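Long-range contact in uncharacterized protein (Bacillus thuringiensis serovar kurstaki, PDB 4XE7), which probably polymerises into actin-like filaments that segregate plasmid DNA in the cell: residues I42-P47 / R87-Y92. Sequence-based numbering, arbitrary orientation.
Sequences IAEAPP and RSRAWY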
loop_
_atom_site.group_PDB
_atom_site.type_symbol
_atom_site.label_atom_id
_atom_site.label_comp_id
_atom_site.label_asym_id
_atom_site.label_seq_id
_atom_site.Cartn_x
_atom_site.Cartn_y
_atom_site.Cartn_z
ATOM N N ILE A 42 6.374 -11.237 -12.324
ATOM C CA ILE A 42 5.880 -11.598 -13.650
ATOM C C ILE A 42 6.381 -12.985 -14.064
ATOM O O ILE A 42 7.343 -13.505 -13.501
ATOM C CB ILE A 42 6.284 -10.535 -14.702
ATOM C CG1 ILE A 42 7.784 -10.586 -14.977
ATOM C CG2 ILE A 42 5.831 -9.122 -14.242
ATOM C CD1 ILE A 42 8.248 -9.582 -16.026
ATOM N N ALA A 43 5.701 -13.586 -15.034
ATOM C CA ALA A 43 6.067 -14.907 -15.556
ATOM C C ALA A 43 5.600 -15.021 -17.005
ATOM O O ALA A 43 4.474 -14.630 -17.317
ATOM C CB ALA A 43 5.460 -16.032 -14.688
ATOM N N GLU A 44 6.458 -15.539 -17.887
ATOM C CA GLU A 44 6.101 -15.710 -19.295
ATOM C C GLU A 44 4.856 -16.602 -19.433
ATOM O O GLU A 44 4.715 -17.600 -18.725
ATOM C CB GLU A 44 7.283 -16.290 -20.097
ATOM C CG GLU A 44 8.501 -15.338 -20.245
ATOM C CD GLU A 44 9.526 -15.814 -21.284
ATOM O OE1 GLU A 44 9.239 -16.774 -22.033
ATOM O OE2 GLU A 44 10.612 -15.203 -21.379
ATOM N N ALA A 45 3.956 -16.226 -20.337
ATOM C CA ALA A 45 2.649 -16.882 -20.452
ATOM C C ALA A 45 2.338 -17.275 -21.886
ATOM O O ALA A 45 2.882 -16.676 -22.818
ATOM C CB ALA A 45 1.545 -15.956 -19.907
ATOM N N PRO A 46 1.464 -18.287 -22.070
ATOM C CA PRO A 46 0.985 -18.677 -23.402
ATOM C C PRO A 46 0.259 -17.527 -24.094
ATOM O O PRO A 46 -0.302 -16.652 -23.420
ATOM C CB PRO A 46 0.010 -19.834 -23.115
ATOM C CG PRO A 46 0.333 -20.304 -21.762
ATOM C CD PRO A 46 0.902 -19.147 -21.009
ATOM N N PRO A 47 0.269 -17.525 -25.434
ATOM C CA PRO A 47 -0.342 -16.435 -26.208
ATOM C C PRO A 47 -1.857 -16.344 -26.014
ATOM O O PRO A 47 -2.433 -15.260 -26.113
ATOM C CB PRO A 47 0.016 -16.789 -27.660
ATOM C CG PRO A 47 0.366 -18.244 -27.642
ATOM C CD PRO A 47 0.958 -18.507 -26.289
ATOM N N ARG A 87 7.671 -7.558 -25.432
ATOM C CA ARG A 87 6.566 -6.973 -26.181
ATOM C C ARG A 87 5.817 -8.028 -27.017
ATOM O O ARG A 87 4.609 -7.898 -27.253
ATOM C CB ARG A 87 7.110 -5.837 -27.059
ATOM C CG ARG A 87 6.089 -5.050 -27.839
ATOM C CD ARG A 87 6.705 -3.793 -28.456
ATOM N NE ARG A 87 7.900 -4.065 -29.253
ATOM C CZ ARG A 87 9.051 -3.410 -29.123
ATOM N NH1 ARG A 87 9.174 -2.445 -28.226
ATOM N NH2 ARG A 87 10.087 -3.723 -29.888
ATOM N N SER A 88 6.533 -9.080 -27.431
ATOM C CA SER A 88 5.978 -10.147 -28.280
ATOM C C SER A 88 5.164 -11.200 -27.512
ATOM O O SER A 88 4.342 -11.902 -28.101
ATOM C CB SER A 88 7.103 -10.872 -29.034
ATOM O OG SER A 88 7.645 -11.887 -28.198
ATOM N N ARG A 89 5.417 -11.300 -26.207
ATOM C CA ARG A 89 4.895 -12.357 -25.343
ATOM C C ARG A 89 3.793 -11.887 -24.424
ATOM O O ARG A 89 3.753 -10.717 -24.028
ATOM C CB ARG A 89 5.996 -12.913 -24.450
ATOM C CG ARG A 89 7.139 -13.468 -25.185
ATOM C CD ARG A 89 8.287 -13.773 -24.256
ATOM N NE ARG A 89 9.324 -14.399 -25.054
ATOM C CZ ARG A 89 9.248 -15.644 -25.493
ATOM N NH1 ARG A 89 8.192 -16.394 -25.191
ATOM N NH2 ARG A 89 10.231 -16.145 -26.228
ATOM N N ALA A 90 2.940 -12.822 -24.030
ATOM C CA ALA A 90 1.985 -12.564 -22.982
ATOM C C ALA A 90 2.614 -12.875 -21.614
ATOM O O ALA A 90 3.626 -13.583 -21.531
ATOM C CB ALA A 90 0.723 -13.384 -23.205
ATOM N N TRP A 91 2.007 -12.340 -20.554
ATOM C CA TRP A 91 2.563 -12.401 -19.209
ATOM C C TRP A 91 1.528 -12.741 -18.150
ATOM O O TRP A 91 0.378 -12.307 -18.222
ATOM C CB TRP A 91 3.229 -11.061 -18.841
ATOM C CG TRP A 91 4.415 -10.777 -19.687
ATOM C CD1 TRP A 91 4.430 -10.092 -20.861
ATOM C CD2 TRP A 91 5.755 -11.221 -19.461
ATOM N NE1 TRP A 91 5.696 -10.082 -21.389
ATOM C CE2 TRP A 91 6.535 -10.765 -20.543
ATOM C CE3 TRP A 91 6.378 -11.965 -18.451
ATOM C CZ2 TRP A 91 7.907 -11.012 -20.640
ATOM C CZ3 TRP A 91 7.744 -12.222 -18.549
ATOM C CH2 TRP A 91 8.492 -11.741 -19.637
ATOM N N TYR A 92 1.961 -13.524 -17.168
ATOM C CA TYR A 92 1.268 -13.664 -15.910
ATOM C C TYR A 92 1.805 -12.578 -15.004
ATOM O O TYR A 92 3.020 -12.369 -14.948
ATOM C CB TYR A 92 1.511 -15.047 -15.298
ATOM C CG TYR A 92 0.927 -16.193 -16.087
ATOM C CD1 TYR A 92 -0.343 -16.104 -16.636
ATOM C CD2 TYR A 92 1.646 -17.370 -16.274
ATOM C CE1 TYR A 92 -0.879 -17.148 -17.343
ATOM C CE2 TYR A 92 1.117 -18.420 -16.982
ATOM C CZ TYR A 92 -0.150 -18.305 -17.511
ATOM O OH TYR A 92 -0.700 -19.343 -18.219
HETATM O O HOH W 1 2.737 -15.472 -25.171
HETATM O O HOH W 2 5.700 -16.441 -23.351
#
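Tyr-92 holds CG anti to its carbonyl carbon (chi1 -66°), beside the backbone N, and its ring meets Ala-45, whose CB sits over the centre of one face, 3.6 Å from the ring centroid, in a CH-pi contact. Beyond it Pro-46 crosses the tyrosine at about a right angle, its CD 3.2 Å from Tyr-92 OH. Trp-91 has the same first torsion but leaves the strand on the other face, where its indole packs alongside Glu-44, Glu-44 CG lying 3.6 Å from Trp-91 CZ3, and meets Ile-42 CD1. Helix 123-140 covers Ile-42 and the indole through Lys-124 and Ile-128. The backbones pair as antiparallel neighbours, strand 33-45 beside strand 90-93, in the large mixed sheet of one domain of this actin-like fold. Ala-43 and Tyr-92 form a hydrogen-bonded pair: Tyr-92 N reaches Ala-43 O at 2.7 Å, and Ala-43 N returns a bond to Tyr-92 O. Ala-45 N donates to Ala-90 O (2.9 Å) from above the carbonyl plane. One water stands between Ala-45 O and Ala-90 N, and a second joins the same oxygen to Arg-89 NH1. Glu-44 OE1 lies over one face of the Arg-89 guanidinium, toward its rim, the two planes 20° apart; OE1 to Arg-89 NH1 is 3.3 Å, an electrostatic salt bridge, since the oxygen is above the plane of the N-H bonds. Arg-89 NE pairs with Asp-85.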